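Local coordinates for protein NADH dehydrogenase (Methanothermobacter marburgensis, PDB 4R81) that binds flavin mononucleotide in a flavodoxin-like fold and probably passes electrons from NAD(P)H to quinones, at residues 138-141 with 142-146; 176-179 with 180-183; 151-154 with 155-159; 90-94 with 95-99; 188-191 with 192-196. All blocks are in the same frame, centred on the assembly; numbering follows the deposited sequence.

Along the chain the order is contact 4, contact 1, contact 3, contact 2, contact 5, all within one flavodoxin-like fold built on a five-stranded parallel sheet. Contact 4 follows strand 84-90 and contact 1 follows strand 129-135; both touch FMN, and they meet where L143 packs on L91. Contact 3, on helix 148-162, has its centre about 13 Å from that of contact 4, joined through M152 on L91, and both face the second subunit. Contact 2, after strand 169-174, touches contact 1 at G176 and leads into helix 185-197 of contact 5, where M177 reaches N188. Loops after three strands thus line the flavin, with the second subunit near.

Contact 1: 138-141 with 142-146; sequences HTEE and DLEGT. With FMN (flavin mononucleotide), chain E.
T139 and D142 form a local helix-capping contact at the surface, where the loop after strand 129-135 turns into helix 140-146 beside the flavin. The T139 side chain is turned so that OG1 sits between its own backbone N and carbonyl carbon (chi1 57°), which puts the hydroxyl in front of the first helical turn. There it takes the N-H of D142 (OG1 to N 3.2 Å) and gives its own proton to D142 OD2 (OG1 to OD2 2.8 Å). The hydroxyl comes down on that oxygen from above the carboxylate plane, 60° out of it. T139 is therefore the N-cap of the helix, and both roles of its hydroxyl are used on one residue. With an alanine at D142, the T139 hydroxyl would probably be left without its acceptor and freer to turn. The backbone winds on with T139 O taking L143 N at 3.0 Å and E140 O taking E144 N.

This loop is one of the flavin-binding loops of the flavodoxin-like fold: H138 N donates an almost straight bond to O2 of FMN (2.8 Å, N-H...O 167°). The CB of H138 rests 3.8 Å from CD2 of L143, whose branches also pack on L91 and I173. E140 and E144 run side by side, their OE2 atoms 3.8 Å apart; a salt bridge from R153 to E144 OE2 probably eases the repulsion between these like charges.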
# COMPACT_ATOMS: atom_id res chain seq x y z
N HIS A 138 -16.50 -3.69 1.21
CA HIS A 138 -16.85 -5.10 1.34
C HIS A 138 -17.11 -5.46 2.79
O HIS A 138 -16.58 -4.83 3.70
CB HIS A 138 -15.75 -5.99 0.77
CG HIS A 138 -15.73 -6.04 -0.72
ND1 HIS A 138 -16.79 -6.54 -1.45
CD2 HIS A 138 -14.81 -5.64 -1.62
CE1 HIS A 138 -16.51 -6.46 -2.73
NE2 HIS A 138 -15.32 -5.91 -2.87
N THR A 139 -17.93 -6.48 3.02
CA THR A 139 -18.09 -6.99 4.37
C THR A 139 -16.85 -7.77 4.76
O THR A 139 -16.11 -8.26 3.90
CB THR A 139 -19.32 -7.90 4.48
OG1 THR A 139 -19.20 -8.99 3.55
CG2 THR A 139 -20.59 -7.12 4.19
N GLU A 140 -16.61 -7.89 6.06
CA GLU A 140 -15.48 -8.67 6.54
C GLU A 140 -15.65 -10.11 6.09
O GLU A 140 -14.67 -10.80 5.80
CB GLU A 140 -15.38 -8.60 8.07
CG GLU A 140 -14.20 -9.37 8.63
CD GLU A 140 -14.08 -9.23 10.13
OE1 GLU A 140 -15.08 -8.83 10.77
OE2 GLU A 140 -12.98 -9.51 10.65
N GLU A 141 -16.90 -10.56 6.02
CA GLU A 141 -17.20 -11.91 5.57
C GLU A 141 -16.70 -12.15 4.14
O GLU A 141 -16.06 -13.17 3.86
CB GLU A 141 -18.71 -12.17 5.65
CG GLU A 141 -19.12 -13.59 5.28
CD GLU A 141 -20.09 -13.64 4.11
OE1 GLU A 141 -21.30 -13.82 4.34
OE2 GLU A 141 -19.64 -13.51 2.96
N ASP A 142 -16.98 -11.21 3.25
CA ASP A 142 -16.54 -11.31 1.87
C ASP A 142 -15.02 -11.22 1.77
O ASP A 142 -14.41 -11.93 0.98
CB ASP A 142 -17.22 -10.25 1.00
CG ASP A 142 -18.69 -10.56 0.76
OD1 ASP A 142 -19.02 -11.73 0.45
OD2 ASP A 142 -19.52 -9.64 0.89
N LEU A 143 -14.41 -10.35 2.57
CA LEU A 143 -12.95 -10.23 2.59
C LEU A 143 -12.26 -11.46 3.18
O LEU A 143 -11.19 -11.85 2.71
CB LEU A 143 -12.51 -8.97 3.34
CG LEU A 143 -12.90 -7.62 2.73
CD1 LEU A 143 -12.49 -6.50 3.67
CD2 LEU A 143 -12.27 -7.41 1.35
N GLU A 144 -12.86 -12.06 4.20
CA GLU A 144 -12.35 -13.31 4.76
C GLU A 144 -12.46 -14.40 3.70
O GLU A 144 -11.54 -15.20 3.51
CB GLU A 144 -13.13 -13.73 6.01
CG GLU A 144 -12.89 -12.86 7.23
CD GLU A 144 -11.53 -13.06 7.87
OE1 GLU A 144 -10.77 -13.95 7.44
OE2 GLU A 144 -11.21 -12.30 8.82
N GLY A 145 -13.58 -14.40 2.99
CA GLY A 145 -13.84 -15.42 1.99
C GLY A 145 -12.88 -15.38 0.82
O GLY A 145 -12.47 -16.42 0.33
N THR A 146 -12.51 -14.17 0.39
CA THR A 146 -11.65 -14.03 -0.79
C THR A 146 -10.14 -14.12 -0.52
O THR A 146 -9.35 -14.25 -1.45
CB THR A 146 -11.91 -12.71 -1.53
OG1 THR A 146 -11.64 -11.61 -0.66
CG2 THR A 146 -13.35 -12.64 -2.01
N1 FMN E . -13.59 -1.24 -0.25
C2 FMN E . -13.15 -2.55 -0.17
O2 FMN E . -13.79 -3.37 0.48
N3 FMN E . -11.99 -2.95 -0.81
C4 FMN E . -11.26 -2.04 -1.55
O4 FMN E . -10.23 -2.42 -2.10
C4A FMN E . -11.69 -0.72 -1.64
N5 FMN E . -10.98 0.21 -2.38
C5A FMN E . -11.41 1.51 -2.45
C6 FMN E . -10.68 2.45 -3.19
C7 FMN E . -11.11 3.77 -3.27
C7M FMN E . -10.32 4.78 -4.05
C8 FMN E . -12.28 4.16 -2.61
C8M FMN E . -12.76 5.59 -2.70
C9 FMN E . -13.01 3.22 -1.89
C9A FMN E . -12.58 1.90 -1.80
N10 FMN E . -13.30 0.96 -1.08
C10 FMN E . -12.86 -0.33 -0.99
C1' FMN E . -14.54 1.35 -0.34
C2' FMN E . -14.04 2.09 0.92
O2' FMN E . -13.35 1.23 1.81
C3' FMN E . -15.17 2.84 1.59
O3' FMN E . -15.48 3.94 0.75
C4' FMN E . -14.74 3.36 2.96
O4' FMN E . -14.54 2.31 3.88
C5' FMN E . -15.76 4.32 3.54
O5' FMN E . -15.14 4.95 4.64
P FMN E . -14.83 6.52 4.54
O1P FMN E . -16.16 7.25 4.50
O2P FMN E . -14.04 6.96 5.75
O3P FMN E . -14.07 6.79 3.26

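Contact 2: 176-179 with 180-183; sequences GMVP and GDDS
V178 and D181 lie side by side and point the same way across a tight turn, with CG2 of V178 set 3.5 Å from CB of D181. That methyl occupies the position between the backbone N and carbonyl carbon of V178, and this is what brings it alongside CB of the aspartate; it also lies 3.9 Å from D181 OD2. D181 N returns to V178 O at 3.1 Å and closes a type II turn through P179 and G180. At the backbone angles of G180 a side chain would be jammed against the carbonyl O of P179, so the third position calls for glycine.

With CG anti to its backbone N (chi1 -167°), D181 brings OD1 within reach of S183 and OD2 onto a water shared with G176, and the two oxygens do different work. OD1 takes S183 N at 2.9 Å and S183 OG at 3.0 Å, both from the same face of the carboxylate; the backbone bond makes this an Asx turn. OD2 instead receives the water that also donates to G176 O, while a second water ties G176 O to D181 O. Putting an alanine here would probably leave S183 N and its hydroxyl without their shared acceptor and break one of the two water links across the loop.

M177, part of the FMN pocket, centres an inverse gamma turn at the loop's start. The whole loop joins strand 169-174 to helix 185-197: G176 is joined to H138 by a backbone hydrogen bond, M177 leans on R185 and N188 of that helix, and P179 packs on Q62 of the second subunit.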
# COMPACT_ATOMS: atom_id res chain seq x y z
N GLY A 176 -18.84 -3.26 5.07
CA GLY A 176 -20.21 -2.99 4.65
C GLY A 176 -20.49 -1.53 4.36
O GLY A 176 -21.65 -1.14 4.14
N MET A 177 -19.44 -0.71 4.35
CA MET A 177 -19.60 0.72 4.16
C MET A 177 -19.57 1.09 2.67
O MET A 177 -18.63 1.70 2.19
CB MET A 177 -18.52 1.49 4.92
CG MET A 177 -18.35 1.04 6.37
SD MET A 177 -19.90 0.93 7.30
CE MET A 177 -20.41 2.65 7.34
N VAL A 178 -20.62 0.69 1.96
CA VAL A 178 -20.75 1.06 0.56
C VAL A 178 -21.52 2.38 0.48
O VAL A 178 -22.35 2.66 1.35
CB VAL A 178 -21.43 -0.05 -0.27
CG1 VAL A 178 -20.52 -1.27 -0.34
CG2 VAL A 178 -22.76 -0.43 0.35
N PRO A 179 -21.23 3.20 -0.54
CA PRO A 179 -21.88 4.50 -0.70
C PRO A 179 -23.41 4.42 -0.68
O PRO A 179 -23.98 3.60 -1.40
CB PRO A 179 -21.40 4.96 -2.07
CG PRO A 179 -20.07 4.31 -2.23
CD PRO A 179 -20.19 2.97 -1.56
N GLY A 180 -24.04 5.24 0.15
CA GLY A 180 -25.49 5.30 0.21
C GLY A 180 -26.12 4.30 1.17
O GLY A 180 -27.34 4.29 1.34
N ASP A 181 -25.29 3.48 1.79
CA ASP A 181 -25.78 2.46 2.72
C ASP A 181 -25.22 2.69 4.12
O ASP A 181 -24.02 2.56 4.34
CB ASP A 181 -25.37 1.07 2.22
CG ASP A 181 -26.09 -0.05 2.94
OD1 ASP A 181 -26.83 0.24 3.90
OD2 ASP A 181 -25.91 -1.23 2.55
N ASP A 182 -26.10 3.04 5.06
CA ASP A 182 -25.70 3.26 6.44
C ASP A 182 -26.01 2.05 7.32
O ASP A 182 -25.94 2.14 8.55
CB ASP A 182 -26.41 4.49 7.03
CG ASP A 182 -25.99 5.79 6.36
OD1 ASP A 182 -24.78 5.98 6.12
OD2 ASP A 182 -26.89 6.62 6.09
N SER A 183 -26.33 0.91 6.71
CA SER A 183 -26.81 -0.26 7.47
C SER A 183 -25.81 -0.82 8.49
O SER A 183 -26.22 -1.37 9.50
CB SER A 183 -27.28 -1.37 6.53
OG SER A 183 -26.21 -1.95 5.82
O HOH W 1 -23.26 0.59 5.94
O HOH W 2 -23.59 -2.77 3.46

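Contact 3: 151-154 with 155-159; sequences SMRS and VMLGD
R153 and L157 each place CG anti to the carbonyl carbon (chi1 -72° and -59°), which lets CG of R153 meet CD1 of L157 at 3.9 Å along one side of the helix. V155 turns CG2 the same way, bringing that methyl to 3.2 Å from the S151 carbonyl O, while its other methyl stands anti to the backbone N. The first turn here is regular, with V155 N on S151 O and M156 N on M152 O, both at 2.9 Å.

It then widens into a pi-type turn: G158 N goes five residues back to R153 O (2.8 Å), nearly in line with the C=O, and D159 N also reaches five back, to S154 O (3.1 Å), but tilted from the carbonyl plane. A CB on G158 would clash with that S154 oxygen; the glycine leaves room for the wide turn. Helix 148-162 flanks the parallel sheet of the flavodoxin-like fold, M152 and L157 reaching strand 169-174 and M156 strands 84-90 and 129-135. The guanidinium of R153 leaves for a salt bridge with E144. On the dimer side, V155 packs on S151 of the second subunit, and D159 is hydrogen-bonded to S94 of that subunit and touches an FMN.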
# COMPACT_ATOMS: atom_id res chain seq x y z
N SER A 151 -4.57 -11.49 3.79
CA SER A 151 -3.48 -10.73 3.21
C SER A 151 -3.21 -9.50 4.06
O SER A 151 -2.05 -9.17 4.36
CB SER A 151 -3.83 -10.29 1.79
OG SER A 151 -4.01 -11.42 0.95
N MET A 152 -4.28 -8.83 4.46
CA MET A 152 -4.13 -7.61 5.22
C MET A 152 -3.56 -7.87 6.60
O MET A 152 -2.79 -7.07 7.11
CB MET A 152 -5.45 -6.86 5.30
CG MET A 152 -5.97 -6.49 3.94
SD MET A 152 -7.29 -5.30 4.04
CE MET A 152 -8.45 -6.17 5.07
N ARG A 153 -3.94 -9.00 7.20
CA ARG A 153 -3.33 -9.39 8.46
C ARG A 153 -1.83 -9.67 8.29
O ARG A 153 -1.02 -9.21 9.10
CB ARG A 153 -4.06 -10.60 9.07
CG ARG A 153 -5.43 -10.25 9.64
CD ARG A 153 -6.04 -11.41 10.41
NE ARG A 153 -6.39 -12.54 9.54
CZ ARG A 153 -7.58 -12.71 8.98
NH1 ARG A 153 -8.55 -11.82 9.19
NH2 ARG A 153 -7.81 -13.76 8.20
N SER A 154 -1.46 -10.39 7.24
CA SER A 154 -0.05 -10.71 6.97
C SER A 154 0.79 -9.45 6.77
O SER A 154 1.92 -9.35 7.26
CB SER A 154 0.07 -11.59 5.73
OG SER A 154 -0.50 -12.86 5.96
N VAL A 155 0.23 -8.49 6.05
CA VAL A 155 0.95 -7.28 5.69
C VAL A 155 0.98 -6.26 6.82
O VAL A 155 2.05 -5.82 7.26
CB VAL A 155 0.34 -6.67 4.41
CG1 VAL A 155 0.96 -5.31 4.10
CG2 VAL A 155 0.54 -7.63 3.24
N MET A 156 -0.20 -5.88 7.31
CA MET A 156 -0.29 -4.81 8.29
C MET A 156 0.07 -5.31 9.69
O MET A 156 0.94 -4.74 10.36
CB MET A 156 -1.70 -4.23 8.27
CG MET A 156 -1.85 -2.95 9.02
SD MET A 156 -1.05 -1.58 8.18
CE MET A 156 -1.65 -0.25 9.21
N LEU A 157 -0.57 -6.38 10.14
CA LEU A 157 -0.31 -6.89 11.48
C LEU A 157 1.04 -7.59 11.53
O LEU A 157 1.84 -7.36 12.45
CB LEU A 157 -1.43 -7.84 11.94
CG LEU A 157 -2.83 -7.22 11.97
CD1 LEU A 157 -3.85 -8.18 12.56
CD2 LEU A 157 -2.80 -5.93 12.77
N GLY A 158 1.31 -8.45 10.55
CA GLY A 158 2.54 -9.22 10.54
C GLY A 158 3.79 -8.40 10.30
O GLY A 158 4.60 -8.19 11.21
N ASP A 159 3.96 -7.92 9.07
CA ASP A 159 5.20 -7.25 8.68
C ASP A 159 5.33 -5.86 9.29
O ASP A 159 6.36 -5.51 9.86
CB ASP A 159 5.29 -7.16 7.16
CG ASP A 159 6.63 -6.61 6.69
OD1 ASP A 159 7.67 -7.03 7.23
OD2 ASP A 159 6.63 -5.77 5.76

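Contact 4: 90-94 with 95-99; sequences PLWWS and DCPAK. With FMN (flavin mononucleotide), chain E.
The loop that follows strand 84-90 reverses at W92-D95 in a type I' turn beside the isoalloxazine ring and then enters helix 98-107. Its ends are tied twice: W92 N meets D95 O at 3.1 Å, and D95 N returns to W92 O at 3.2 Å from well above that carbonyl's plane. Beyond the turn, P97 comes over the indole of W92 at about a right angle. Its CG stands 4.0 Å from the centroid of the six-membered ring, a CH-pi contact over the face, and its CB reaches CE3 of W92. CG of P90 lies over the same face and also touches P97, whereas the opposite face of the indole is met by the dimethylbenzene end of FMN, W92 CD1 lying 3.4 Å from FMN C7. The tryptophan is thus held between two prolines and the cofactor.

Backbone groups of the turn read the flavin: W93 N donates to N5 (3.0 Å, N-H...N 160°), S94 N makes a weak bond to O4, and L91 O accepts from the ribityl O2' (2.9 Å). D95 OD2 forms a salt bridge with R160, and S94 OG is hydrogen-bonded to D159 of the second subunit. Backbone donors to flavin N5 and O4, offered by a loop beyond a central strand of the parallel sheet, are consistent with the FMN site of a flavodoxin-like NAD(P)H:quinone reductase.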
# COMPACT_ATOMS: atom_id res chain seq x y z
N PRO A 90 -9.54 4.17 5.62
CA PRO A 90 -10.38 3.37 4.72
C PRO A 90 -9.55 2.41 3.87
O PRO A 90 -8.42 2.72 3.48
CB PRO A 90 -11.00 4.43 3.81
CG PRO A 90 -9.94 5.49 3.72
CD PRO A 90 -9.29 5.52 5.09
N LEU A 91 -10.13 1.26 3.57
CA LEU A 91 -9.50 0.27 2.71
C LEU A 91 -9.59 0.74 1.27
O LEU A 91 -10.68 0.87 0.73
CB LEU A 91 -10.22 -1.07 2.84
CG LEU A 91 -9.46 -2.24 2.20
CD1 LEU A 91 -8.08 -2.30 2.82
CD2 LEU A 91 -10.21 -3.55 2.37
N TRP A 92 -8.43 0.98 0.65
CA TRP A 92 -8.36 1.40 -0.75
C TRP A 92 -7.48 0.42 -1.52
O TRP A 92 -6.28 0.32 -1.26
CB TRP A 92 -7.76 2.81 -0.89
CG TRP A 92 -8.65 3.93 -0.44
CD1 TRP A 92 -9.95 3.84 -0.03
CD2 TRP A 92 -8.29 5.31 -0.32
NE1 TRP A 92 -10.42 5.08 0.33
CE2 TRP A 92 -9.42 6.00 0.16
CE3 TRP A 92 -7.11 6.03 -0.59
CZ2 TRP A 92 -9.41 7.39 0.38
CZ3 TRP A 92 -7.10 7.40 -0.37
CH2 TRP A 92 -8.25 8.06 0.12
N TRP A 93 -8.07 -0.29 -2.48
CA TRP A 93 -7.33 -1.29 -3.25
C TRP A 93 -6.58 -2.26 -2.34
O TRP A 93 -5.42 -2.61 -2.56
CB TRP A 93 -6.47 -0.63 -4.36
CG TRP A 93 -7.41 0.16 -5.25
CD1 TRP A 93 -7.59 1.51 -5.26
CD2 TRP A 93 -8.38 -0.38 -6.16
NE1 TRP A 93 -8.59 1.85 -6.15
CE2 TRP A 93 -9.09 0.70 -6.71
CE3 TRP A 93 -8.69 -1.68 -6.57
CZ2 TRP A 93 -10.10 0.53 -7.66
CZ3 TRP A 93 -9.69 -1.85 -7.52
CH2 TRP A 93 -10.38 -0.76 -8.06
N SER A 94 -7.30 -2.68 -1.30
CA SER A 94 -6.88 -3.74 -0.40
C SER A 94 -5.64 -3.43 0.43
O SER A 94 -5.00 -4.35 0.94
CB SER A 94 -6.72 -5.06 -1.17
OG SER A 94 -7.97 -5.44 -1.73
N ASP A 95 -5.32 -2.15 0.60
CA ASP A 95 -4.28 -1.75 1.54
C ASP A 95 -4.60 -0.32 1.99
O ASP A 95 -5.62 0.25 1.60
CB ASP A 95 -2.89 -1.87 0.90
CG ASP A 95 -1.73 -1.78 1.90
OD1 ASP A 95 -1.95 -1.73 3.13
OD2 ASP A 95 -0.57 -1.76 1.44
N CYS A 96 -3.75 0.25 2.84
CA CYS A 96 -4.05 1.59 3.30
C CYS A 96 -3.86 2.66 2.20
O CYS A 96 -3.26 2.41 1.15
CB CYS A 96 -3.26 1.90 4.57
SG CYS A 96 -1.53 1.76 4.30
N PRO A 97 -4.44 3.84 2.43
CA PRO A 97 -4.24 4.95 1.50
C PRO A 97 -2.75 5.20 1.31
O PRO A 97 -1.97 4.95 2.24
CB PRO A 97 -4.87 6.13 2.23
CG PRO A 97 -6.00 5.51 2.98
CD PRO A 97 -5.42 4.20 3.48
N ALA A 98 -2.37 5.67 0.13
CA ALA A 98 -0.98 5.97 -0.16
C ALA A 98 -0.34 6.85 0.91
O ALA A 98 0.84 6.68 1.23
CB ALA A 98 -0.86 6.65 -1.52
N LYS A 99 -1.13 7.78 1.47
CA LYS A 99 -0.62 8.68 2.51
C LYS A 99 -0.09 7.90 3.72
O LYS A 99 0.97 8.23 4.25
CB LYS A 99 -1.71 9.67 2.96
CG LYS A 99 -1.28 10.52 4.14
CD LYS A 99 -0.33 11.64 3.72
CE LYS A 99 -1.10 12.84 3.16
NZ LYS A 99 -0.20 13.82 2.49
N1 FMN E . -13.59 -1.24 -0.25
C2 FMN E . -13.15 -2.55 -0.17
O2 FMN E . -13.79 -3.37 0.48
N3 FMN E . -11.99 -2.95 -0.81
C4 FMN E . -11.26 -2.04 -1.55
O4 FMN E . -10.23 -2.42 -2.10
C4A FMN E . -11.69 -0.72 -1.64
N5 FMN E . -10.98 0.21 -2.38
C5A FMN E . -11.41 1.51 -2.45
C6 FMN E . -10.68 2.45 -3.19
C7 FMN E . -11.11 3.77 -3.27
C7M FMN E . -10.32 4.78 -4.05
C8 FMN E . -12.28 4.16 -2.61
C8M FMN E . -12.76 5.59 -2.70
C9 FMN E . -13.01 3.22 -1.89
C9A FMN E . -12.58 1.90 -1.80
N10 FMN E . -13.30 0.96 -1.08
C10 FMN E . -12.86 -0.33 -0.99
C1' FMN E . -14.54 1.35 -0.34
C2' FMN E . -14.04 2.09 0.92
O2' FMN E . -13.35 1.23 1.81
C3' FMN E . -15.17 2.84 1.59
O3' FMN E . -15.48 3.94 0.75
C4' FMN E . -14.74 3.36 2.96
O4' FMN E . -14.54 2.31 3.88
C5' FMN E . -15.76 4.32 3.54
O5' FMN E . -15.14 4.95 4.64
P FMN E . -14.83 6.52 4.54
O1P FMN E . -16.16 7.25 4.50
O2P FMN E . -14.04 6.96 5.75
O3P FMN E . -14.07 6.79 3.26

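Contact 5: 188-191 with 192-196; sequences NLMR and ARRAG
A192 begins this half of helix 185-197, its N donating to N188 O at 3.0 Å and its methyl resting 3.6 Å from the same oxygen. The methyl faces inward, onto L133 of strand 129-135. N188 ND2 is hydrogen-bonded to G175 O, just beyond strand 169-174.

R193 is bonded back through N to L189 O and then folds its side chain over the helix. CG starts anti to its own backbone N (chi1 -167°), and the bend further out, at chi3, brings one face of the guanidinium over L189 O, toward its rim, so that the oxygen is not met by an N-H; NH1 of R193 is 3.6 Å from it. NH2 turns to a salt bridge with E28. In this flavodoxin-like fold the C-terminal helix lies against the sheet next to helix 18-32, and N188, L189 and R193 reach that neighbour, the leucine packing on F18 and E21 and R193 on A25.

R194 N donates to M190 O, and its side chain is exposed. Its guanidinium meets the M190 side chain obliquely, NH2 lying 3.6 Å from SD; CA of R191 lies over one face of the group, and NH1 of R194 is 4.0 Å from R191 CG. R191 itself bends at chi3 to a salt bridge with E172 and a hydrogen bond from NH1 to I173 O.

A195 N closes the next turn onto R191 O at 2.9 Å, with its methyl 3.6 Å from that oxygen and also directed at L133. G196 N continues the spiral back to A192 O at 3.3 Å.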
# COMPACT_ATOMS: atom_id res chain seq x y z
N ASN A 188 -20.57 -0.74 13.49
CA ASN A 188 -19.14 -0.52 13.33
C ASN A 188 -18.59 0.53 14.29
O ASN A 188 -17.46 0.40 14.78
CB ASN A 188 -18.79 -0.20 11.87
CG ASN A 188 -18.81 -1.44 11.00
OD1 ASN A 188 -18.68 -2.56 11.51
ND2 ASN A 188 -18.96 -1.26 9.70
N LEU A 189 -19.38 1.57 14.56
CA LEU A 189 -18.99 2.59 15.52
C LEU A 189 -18.98 2.02 16.94
O LEU A 189 -18.17 2.41 17.77
CB LEU A 189 -19.91 3.82 15.44
CG LEU A 189 -19.81 4.65 14.15
CD1 LEU A 189 -20.72 5.87 14.20
CD2 LEU A 189 -18.38 5.07 13.88
N MET A 190 -19.89 1.08 17.20
CA MET A 190 -19.90 0.39 18.48
C MET A 190 -18.60 -0.40 18.66
O MET A 190 -18.01 -0.40 19.74
CB MET A 190 -21.11 -0.55 18.59
CG MET A 190 -21.41 -1.03 20.00
SD MET A 190 -22.61 -2.39 20.09
CE MET A 190 -23.89 -1.78 18.99
N ARG A 191 -18.16 -1.05 17.58
CA ARG A 191 -16.92 -1.82 17.61
C ARG A 191 -15.71 -0.91 17.83
O ARG A 191 -14.81 -1.23 18.61
CB ARG A 191 -16.77 -2.64 16.33
CG ARG A 191 -17.83 -3.74 16.19
CD ARG A 191 -17.78 -4.45 14.86
NE ARG A 191 -16.50 -5.11 14.66
CZ ARG A 191 -15.99 -5.42 13.48
NH1 ARG A 191 -16.66 -5.11 12.38
NH2 ARG A 191 -14.81 -6.02 13.39
N ALA A 192 -15.70 0.23 17.15
CA ALA A 192 -14.60 1.18 17.28
C ALA A 192 -14.51 1.70 18.72
O ALA A 192 -13.42 1.78 19.30
CB ALA A 192 -14.78 2.32 16.31
N ARG A 193 -15.65 2.04 19.30
CA ARG A 193 -15.68 2.54 20.67
C ARG A 193 -15.19 1.46 21.62
O ARG A 193 -14.39 1.73 22.52
CB ARG A 193 -17.10 2.99 21.03
CG ARG A 193 -17.21 3.81 22.31
CD ARG A 193 -18.52 4.61 22.32
NE ARG A 193 -19.48 4.09 21.35
CZ ARG A 193 -19.91 4.75 20.27
NH1 ARG A 193 -20.78 4.18 19.45
NH2 ARG A 193 -19.48 5.98 20.03
N ARG A 194 -15.63 0.22 21.40
CA ARG A 194 -15.25 -0.91 22.23
C ARG A 194 -13.74 -1.13 22.18
O ARG A 194 -13.12 -1.46 23.19
CB ARG A 194 -15.99 -2.17 21.79
CG ARG A 194 -15.75 -3.39 22.67
CD ARG A 194 -16.43 -4.63 22.09
NE ARG A 194 -17.88 -4.45 22.01
CZ ARG A 194 -18.62 -4.77 20.95
NH1 ARG A 194 -18.06 -5.30 19.86
NH2 ARG A 194 -19.93 -4.56 20.98
N ALA A 195 -13.15 -0.93 21.00
CA ALA A 195 -11.72 -1.14 20.83
C ALA A 195 -10.90 -0.16 21.66
O ALA A 195 -9.82 -0.49 22.14
CB ALA A 195 -11.34 -1.06 19.37
N GLY A 196 -11.44 1.05 21.83
CA GLY A 196 -10.81 2.06 22.66
C GLY A 196 -10.97 1.74 24.13
O GLY A 196 -10.01 1.80 24.91